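Local coordinates for protein Poly(Beta-D-mannuronate) lyase (Pseudopedobacter saltans, PDB 7O79) that probably cleaves poly(beta-D-mannuronate), the mannuronate-rich part of alginate, as a polysaccharide lyase of family PL6 built on a parallel beta-helix, at residues N238-E243 against Q263-V268; G313-G318 against E353-T358. All coordinates share one frame; numbering follows the deposited sequence.

Contact 1: N238-E243 against Q263-V268; sequences NFNTIE and QGHHVV
The backbone N of N240 donates to ND1 of H265 at 3.0 Å, in the plane of the imidazole; a ring nitrogen here serves where a backbone carbonyl would in the strands that follow. CG of H265 stands anti to its own carbonyl carbon (chi1 -58°), and the ring lies nearly coplanar with the amide of N240. H265 NE2 is bonded to A261 O and the amide of N240 to N218 and S215. The carbonyl oxygen of Q263 lies over the centre of the same imidazole and accepts from F239 N at 2.9 Å. N238 OD1 receives Q263 N in its carbonyl plane, on a lone pair, while its ND2 reaches E185 O.

From N240 onward the bonding is that of parallel strands: H266 N to N240 O, I242 N to H266 O, and V268 N to I242 O at 3.2 Å. Here 241-243 and 266-268 run within 2° of each other as strands of successive coils of the right-handed parallel beta-helix characteristic of this lyase family. T241, E243, H266 and V268 share one face; I242 and V267 occupy the other.

I242 CB meets V267 CG2 at 4.2 Å, and both side chains rest on L260 in the interior. F239 lays one ring face over Q263 O, with CD1 3.9 Å from CA of G264, and makes a cation-pi contact with R217. On the other face, the carboxylate of E243 and the ring of H266 lie side by side with their planes 9° apart, OE1 3.9 Å from H266 CB. One water joins G264 O to N240 O, the latter bond weak.

Contact 2: G313-G318 against E353-T358; sequences GHVKDG and ENNTIT
V315 O receives two donors from 353-358, and the tightly packed half of the contact is built round it. E353 N approaches it nearly in line with the carbonyl at 3.0 Å, whereas N355 ND2 comes from above the carbonyl plane with an almost straight N-H...O angle of 175°. The other end of the same amide turns back to the chain: N355 OD1 takes G318 N at 2.8 Å. CG of N355 stands anti to its carbonyl carbon (chi1 -56°), and the buried amide spans the bend from V315 to G318, using its oxygen and its nitrogen on different backbone groups. V315 CG1 packs across this amide, and T356 N makes a 2.9 Å bond to G318 O. E353 also packs closely at the edge, crossing H314 at about a right angle with its CD 3.3 Å from CE1 of the imidazole; E353 OE1 bonds K388 N, and H314 NE2 bonds L351 O.

The solvent side is held by weak bonds from D317 N to the carbonyls of E353 and N354, and by one short side-chain bond: N354 ND2 meets D317 OD1 at 2.7 Å, nearly in line with its C-O bond, the carboxylate and amide planes almost perpendicular. K316 runs beside E353 more loosely, its NZ 4.7 Å from E353 OE2, near enough for a mild attraction at most.

These turns lead into adjacent strands of the parallel beta-helix, 319-328 and 356-364. V315 and N355 lean on Y320, T356 touches L319, and N355 and I357 bond onward to I391 in strand 391-397.

In the fold
Both segments of contact 1 precede those of contact 2 in sequence, and the two centres lie about 10 Å apart, on the same side of the chain's centre. The strands entered from their segments, 241-248, 266-273, 319-328 and 356-364, pair in this order, all parallel, so the two contacts join successive coils of one beta-helix. The intervening step is bridged directly: G264 N lies 3.0 Å from K316 O, a probable hydrogen bond, and Q263 packs on K316. Backbone bonding and side-chain packing thus continue from coil to coil through the turns ahead of these strands, despite the long insertion after strand 280-283, which includes the antiparallel pair 299-300/308-309.

Contact 1: N238-E243 against Q263-V268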
ATOM      1  N   ASN A 238      -2.034  13.577  -1.515  1.00 18.03           N
ATOM      2  CA  ASN A 238      -2.871  14.098  -2.582  1.00 20.56           C
ATOM      3  C   ASN A 238      -2.436  13.514  -3.924  1.00 22.48           C
ATOM      4  O   ASN A 238      -1.320  13.024  -4.078  1.00 20.17           O
ATOM      5  CB  ASN A 238      -2.842  15.643  -2.625  1.00 23.68           C
ATOM      6  CG  ASN A 238      -3.207  16.282  -1.282  1.00 26.32           C
ATOM      7  OD1 ASN A 238      -4.368  16.240  -0.871  1.00 23.75           O
ATOM      8  ND2 ASN A 238      -2.224  16.855  -0.591  1.00 24.41           N
ATOM      9  N   PHE A 239      -3.344  13.580  -4.900  1.00 23.84           N
ATOM     10  CA  PHE A 239      -3.074  13.124  -6.276  1.00 24.27           C
ATOM     11  C   PHE A 239      -2.578  11.673  -6.317  1.00 22.14           C
ATOM     12  O   PHE A 239      -1.564  11.347  -6.941  1.00 21.82           O
ATOM     13  CB  PHE A 239      -2.093  14.066  -6.983  1.00 22.05           C
ATOM     14  CG  PHE A 239      -2.344  15.519  -6.691  1.00 24.60           C
ATOM     15  CD1 PHE A 239      -3.388  16.188  -7.311  1.00 27.27           C
ATOM     16  CD2 PHE A 239      -1.526  16.224  -5.827  1.00 23.99           C
ATOM     17  CE1 PHE A 239      -3.626  17.525  -7.040  1.00 29.55           C
ATOM     18  CE2 PHE A 239      -1.760  17.553  -5.561  1.00 27.69           C
ATOM     19  CZ  PHE A 239      -2.807  18.205  -6.169  1.00 25.41           C
ATOM     20  N   ASN A 240      -3.309  10.784  -5.652  1.00 20.06           N
ATOM     21  CA  ASN A 240      -2.995   9.369  -5.748  1.00 20.66           C
ATOM     22  C   ASN A 240      -3.910   8.694  -6.758  1.00 18.75           C
ATOM     23  O   ASN A 240      -5.005   9.175  -7.044  1.00 20.32           O
ATOM     24  CB  ASN A 240      -3.093   8.691  -4.384  1.00 16.75           C
ATOM     25  CG  ASN A 240      -1.915   9.051  -3.496  1.00 20.03           C
ATOM     26  OD1 ASN A 240      -0.754   8.952  -3.925  1.00 21.35           O
ATOM     27  ND2 ASN A 240      -2.198   9.515  -2.283  1.00 17.51           N
ATOM     28  N   THR A 241      -3.427   7.589  -7.323  1.00 21.84           N
ATOM     29  CA  THR A 241      -4.147   6.862  -8.364  1.00 22.38           C
ATOM     30  C   THR A 241      -4.418   5.443  -7.889  1.00 20.12           C
ATOM     31  O   THR A 241      -3.490   4.711  -7.525  1.00 20.87           O
ATOM     32  CB  THR A 241      -3.373   6.855  -9.683  1.00 21.91           C
ATOM     33  OG1 THR A 241      -3.261   8.192 -10.182  1.00 25.03           O
ATOM     34  CG2 THR A 241      -4.087   5.998 -10.721  1.00 22.76           C
ATOM     35  N   ILE A 242      -5.692   5.063  -7.883  1.00 21.98           N
ATOM     36  CA  ILE A 242      -6.123   3.728  -7.480  1.00 20.18           C
ATOM     37  C   ILE A 242      -7.018   3.238  -8.611  1.00 21.96           C
ATOM     38  O   ILE A 242      -8.163   3.679  -8.735  1.00 23.87           O
ATOM     39  CB  ILE A 242      -6.854   3.737  -6.131  1.00 19.50           C
ATOM     40  CG1 ILE A 242      -5.927   4.328  -5.063  1.00 18.20           C
ATOM     41  CG2 ILE A 242      -7.232   2.317  -5.709  1.00 17.63           C
ATOM     42  CD1 ILE A 242      -6.563   4.468  -3.710  1.00 17.26           C
ATOM     43  N   GLU A 243      -6.494   2.347  -9.452  1.00 21.17           N
ATOM     44  CA  GLU A 243      -7.140   1.994 -10.712  1.00 26.02           C
ATOM     45  C   GLU A 243      -7.008   0.515 -11.010  1.00 20.67           C
ATOM     46  O   GLU A 243      -5.969  -0.086 -10.749  1.00 24.65           O
ATOM     47  CB  GLU A 243      -6.555   2.774 -11.898  1.00 23.19           C
ATOM     48  CG  GLU A 243      -6.832   4.250 -11.839  1.00 26.77           C
ATOM     49  CD  GLU A 243      -6.264   5.007 -13.031  1.00 28.41           C
ATOM     50  OE1 GLU A 243      -6.667   6.179 -13.215  1.00 35.04           O
ATOM     51  OE2 GLU A 243      -5.385   4.452 -13.733  1.00 30.09           O
ATOM     52  N   GLN A 263      -7.029  15.480  -1.986  1.00 18.75           N
ATOM     53  CA  GLN A 263      -7.564  16.088  -3.191  1.00 26.00           C
ATOM     54  C   GLN A 263      -6.902  15.526  -4.443  1.00 23.25           C
ATOM     55  O   GLN A 263      -5.758  15.060  -4.415  1.00 21.58           O
ATOM     56  CB  GLN A 263      -7.415  17.614  -3.151  1.00 25.31           C
ATOM     57  CG  GLN A 263      -5.982  18.116  -3.221  1.00 25.15           C
ATOM     58  CD  GLN A 263      -5.901  19.648  -3.152  1.00 32.71           C
ATOM     59  OE1 GLN A 263      -6.086  20.244  -2.083  1.00 36.35           O
ATOM     60  NE2 GLN A 263      -5.630  20.282  -4.290  1.00 30.51           N
ATOM     61  N   GLY A 264      -7.658  15.562  -5.540  1.00 20.88           N
ATOM     62  CA  GLY A 264      -7.120  15.275  -6.850  1.00 20.46           C
ATOM     63  C   GLY A 264      -6.939  13.817  -7.179  1.00 21.97           C
ATOM     64  O   GLY A 264      -6.255  13.510  -8.165  1.00 23.04           O
ATOM     65  N   HIS A 265      -7.513  12.908  -6.390  1.00 15.90           N
ATOM     66  CA  HIS A 265      -7.343  11.479  -6.626  1.00 18.53           C
ATOM     67  C   HIS A 265      -8.083  11.031  -7.878  1.00 21.30           C
ATOM     68  O   HIS A 265      -9.066  11.649  -8.297  1.00 22.83           O
ATOM     69  CB  HIS A 265      -7.841  10.674  -5.422  1.00 19.26           C
ATOM     70  CG  HIS A 265      -7.152  11.030  -4.146  1.00 20.54           C
ATOM     71  ND1 HIS A 265      -5.781  11.117  -4.043  1.00 17.76           N
ATOM     72  CD2 HIS A 265      -7.647  11.391  -2.936  1.00 19.66           C
ATOM     73  CE1 HIS A 265      -5.459  11.459  -2.805  1.00 19.34           C
ATOM     74  NE2 HIS A 265      -6.573  11.636  -2.117  1.00 18.01           N
ATOM     75  N   HIS A 266      -7.580   9.946  -8.476  1.00 22.81           N
ATOM     76  CA  HIS A 266      -8.196   9.263  -9.615  1.00 22.18           C
ATOM     77  C   HIS A 266      -8.482   7.846  -9.162  1.00 20.86           C
ATOM     78  O   HIS A 266      -7.550   7.072  -8.917  1.00 24.29           O
ATOM     79  CB  HIS A 266      -7.275   9.255 -10.842  1.00 20.67           C
ATOM     80  CG  HIS A 266      -7.145  10.584 -11.514  1.00 25.68           C
ATOM     81  ND1 HIS A 266      -6.364  10.775 -12.633  1.00 31.43           N
ATOM     82  CD2 HIS A 266      -7.692  11.791 -11.227  1.00 27.93           C
ATOM     83  CE1 HIS A 266      -6.435  12.042 -13.005  1.00 34.72           C
ATOM     84  NE2 HIS A 266      -7.242  12.678 -12.175  1.00 28.04           N
ATOM     85  N   VAL A 267      -9.753   7.512  -9.015  1.00 22.04           N
ATOM     86  CA  VAL A 267     -10.157   6.204  -8.523  1.00 21.40           C
ATOM     87  C   VAL A 267     -11.094   5.647  -9.583  1.00 20.32           C
ATOM     88  O   VAL A 267     -12.275   5.992  -9.613  1.00 21.12           O
ATOM     89  CB  VAL A 267     -10.825   6.276  -7.142  1.00 20.82           C
ATOM     90  CG1 VAL A 267     -11.379   4.935  -6.744  1.00 21.67           C
ATOM     91  CG2 VAL A 267      -9.816   6.733  -6.108  1.00 20.07           C
ATOM     92  N   VAL A 268     -10.559   4.818 -10.482  1.00 22.86           N
ATOM     93  CA  VAL A 268     -11.235   4.447 -11.729  1.00 23.77           C
ATOM     94  C   VAL A 268     -11.038   2.965 -12.010  1.00 22.15           C
ATOM     95  O   VAL A 268      -9.967   2.408 -11.751  1.00 21.17           O
ATOM     96  CB  VAL A 268     -10.720   5.283 -12.924  1.00 25.94           C
ATOM     97  CG1 VAL A 268     -11.602   5.060 -14.147  1.00 29.08           C
ATOM     98  CG2 VAL A 268     -10.687   6.777 -12.559  1.00 23.02           C
TER
HETATM   99  O   HOH W   1      -4.213  11.450  -9.288  1.00 32.62           O
HETATM  100  O   HOH W   2      -3.571   9.261 -13.490  1.00 40.01           O

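Contact 2: G313-G318 against E353-T358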
ATOM      1  N   GLY A 313      -7.061  15.235   5.137  1.00 22.65           N
ATOM      2  CA  GLY A 313      -7.234  16.194   4.050  1.00 23.99           C
ATOM      3  C   GLY A 313      -8.647  16.192   3.476  1.00 22.21           C
ATOM      4  O   GLY A 313      -9.261  15.145   3.267  1.00 21.72           O
ATOM      5  N   HIS A 314      -9.162  17.394   3.218  1.00 22.86           N
ATOM      6  CA  HIS A 314     -10.450  17.573   2.560  1.00 24.72           C
ATOM      7  C   HIS A 314     -10.462  16.813   1.231  1.00 24.16           C
ATOM      8  O   HIS A 314      -9.514  16.908   0.451  1.00 22.41           O
ATOM      9  CB  HIS A 314     -10.661  19.075   2.327  1.00 26.71           C
ATOM     10  CG  HIS A 314     -12.069  19.470   2.004  1.00 27.18           C
ATOM     11  ND1 HIS A 314     -12.424  20.775   1.742  1.00 30.56           N
ATOM     12  CD2 HIS A 314     -13.212  18.745   1.927  1.00 26.32           C
ATOM     13  CE1 HIS A 314     -13.725  20.838   1.516  1.00 29.43           C
ATOM     14  NE2 HIS A 314     -14.225  19.620   1.616  1.00 26.72           N
ATOM     15  N   VAL A 315     -11.508  16.022   0.988  1.00 22.61           N
ATOM     16  CA  VAL A 315     -11.617  15.265  -0.263  1.00 23.29           C
ATOM     17  C   VAL A 315     -12.297  16.162  -1.293  1.00 24.64           C
ATOM     18  O   VAL A 315     -13.523  16.352  -1.284  1.00 23.52           O
ATOM     19  CB  VAL A 315     -12.366  13.940  -0.090  1.00 21.59           C
ATOM     20  CG1 VAL A 315     -12.414  13.189  -1.427  1.00 21.73           C
ATOM     21  CG2 VAL A 315     -11.690  13.045   0.949  1.00 21.04           C
ATOM     22  N   LYS A 316     -11.510  16.698  -2.208  1.00 23.42           N
ATOM     23  CA  LYS A 316     -12.071  17.532  -3.255  1.00 24.71           C
ATOM     24  C   LYS A 316     -11.375  17.257  -4.575  1.00 23.49           C
ATOM     25  O   LYS A 316     -10.280  16.691  -4.627  1.00 23.10           O
ATOM     26  CB  LYS A 316     -11.975  19.019  -2.893  1.00 27.30           C
ATOM     27  CG  LYS A 316     -10.563  19.503  -2.656  1.00 28.48           C
ATOM     28  CD  LYS A 316     -10.576  20.873  -1.971  1.00 31.59           C
ATOM     29  CE  LYS A 316      -9.247  21.579  -2.147  1.00 38.09           C
ATOM     30  NZ  LYS A 316      -9.252  22.952  -1.558  1.00 42.09           N
ATOM     31  N   ASP A 317     -12.061  17.622  -5.654  1.00 21.89           N
ATOM     32  CA  ASP A 317     -11.459  17.735  -6.971  1.00 25.57           C
ATOM     33  C   ASP A 317     -11.044  16.368  -7.513  1.00 24.42           C
ATOM     34  O   ASP A 317     -10.168  16.281  -8.373  1.00 24.53           O
ATOM     35  CB  ASP A 317     -10.220  18.636  -6.920  1.00 26.09           C
ATOM     36  CG  ASP A 317     -10.550  20.060  -6.511  1.00 27.26           C
ATOM     37  OD1 ASP A 317     -11.689  20.526  -6.719  1.00 31.15           O
ATOM     38  OD2 ASP A 317      -9.613  20.751  -6.050  1.00 29.25           O
ATOM     39  N   GLY A 318     -11.616  15.279  -6.980  1.00 22.89           N
ATOM     40  CA  GLY A 318     -11.202  13.947  -7.367  1.00 20.83           C
ATOM     41  C   GLY A 318     -12.084  13.348  -8.458  1.00 23.43           C
ATOM     42  O   GLY A 318     -13.169  13.845  -8.751  1.00 23.68           O
ATOM     43  N   GLU A 353     -16.227  17.723  -1.605  1.00 24.71           N
ATOM     44  CA  GLU A 353     -16.783  18.758  -2.466  1.00 23.69           C
ATOM     45  C   GLU A 353     -16.067  18.738  -3.807  1.00 24.23           C
ATOM     46  O   GLU A 353     -14.894  18.376  -3.898  1.00 22.45           O
ATOM     47  CB  GLU A 353     -16.667  20.157  -1.844  1.00 24.73           C
ATOM     48  CG  GLU A 353     -15.218  20.641  -1.740  1.00 29.63           C
ATOM     49  CD  GLU A 353     -15.050  22.086  -1.277  1.00 34.94           C
ATOM     50  OE1 GLU A 353     -16.047  22.750  -0.907  1.00 39.58           O
ATOM     51  OE2 GLU A 353     -13.887  22.552  -1.267  1.00 34.92           O
ATOM     52  N   ASN A 354     -16.794  19.122  -4.851  1.00 24.94           N
ATOM     53  CA  ASN A 354     -16.246  19.237  -6.205  1.00 25.26           C
ATOM     54  C   ASN A 354     -15.588  17.950  -6.694  1.00 25.09           C
ATOM     55  O   ASN A 354     -14.604  18.000  -7.435  1.00 22.16           O
ATOM     56  CB  ASN A 354     -15.253  20.397  -6.307  1.00 25.35           C
ATOM     57  CG  ASN A 354     -15.082  20.881  -7.737  1.00 27.70           C
ATOM     58  OD1 ASN A 354     -16.046  20.960  -8.470  1.00 29.73           O
ATOM     59  ND2 ASN A 354     -13.861  21.191  -8.132  1.00 30.51           N
ATOM     60  N   ASN A 355     -16.105  16.787  -6.293  1.00 21.55           N
ATOM     61  CA  ASN A 355     -15.643  15.519  -6.842  1.00 21.24           C
ATOM     62  C   ASN A 355     -16.612  15.011  -7.904  1.00 22.48           C
ATOM     63  O   ASN A 355     -17.824  15.191  -7.798  1.00 26.38           O
ATOM     64  CB  ASN A 355     -15.509  14.456  -5.756  1.00 19.68           C
ATOM     65  CG  ASN A 355     -14.588  14.898  -4.625  1.00 22.42           C
ATOM     66  OD1 ASN A 355     -13.360  14.970  -4.781  1.00 20.16           O
ATOM     67  ND2 ASN A 355     -15.186  15.230  -3.495  1.00 22.27           N
ATOM     68  N   THR A 356     -16.071  14.307  -8.884  1.00 23.01           N
ATOM     69  CA  THR A 356     -16.872  13.647  -9.912  1.00 21.03           C
ATOM     70  C   THR A 356     -17.075  12.179  -9.531  1.00 23.18           C
ATOM     71  O   THR A 356     -16.130  11.388  -9.547  1.00 21.54           O
ATOM     72  CB  THR A 356     -16.194  13.809 -11.265  1.00 24.44           C
ATOM     73  OG1 THR A 356     -16.138  15.212 -11.576  1.00 21.91           O
ATOM     74  CG2 THR A 356     -16.976  13.069 -12.370  1.00 26.71           C
ATOM     75  N   ILE A 357     -18.314  11.834  -9.169  1.00 20.15           N
ATOM     76  CA  ILE A 357     -18.698  10.510  -8.689  1.00 23.53           C
ATOM     77  C   ILE A 357     -19.777   9.983  -9.627  1.00 25.73           C
ATOM     78  O   ILE A 357     -20.970  10.132  -9.342  1.00 23.95           O
ATOM     79  CB  ILE A 357     -19.211  10.580  -7.239  1.00 24.73           C
ATOM     80  CG1 ILE A 357     -18.264  11.454  -6.390  1.00 22.79           C
ATOM     81  CG2 ILE A 357     -19.413   9.154  -6.661  1.00 24.54           C
ATOM     82  CD1 ILE A 357     -18.812  11.845  -5.010  1.00 23.90           C
ATOM     83  N   THR A 358     -19.374   9.406 -10.765  1.00 22.73           N
ATOM     84  CA  THR A 358     -20.320   9.052 -11.829  1.00 26.50           C
ATOM     85  C   THR A 358     -19.966   7.704 -12.441  1.00 23.98           C
ATOM     86  O   THR A 358     -18.850   7.210 -12.297  1.00 21.36           O
ATOM     87  CB  THR A 358     -20.338  10.068 -12.977  1.00 23.93           C
ATOM     88  OG1 THR A 358     -19.056  10.081 -13.609  1.00 26.53           O
ATOM     89  CG2 THR A 358     -20.671  11.457 -12.487  1.00 27.30           C
TER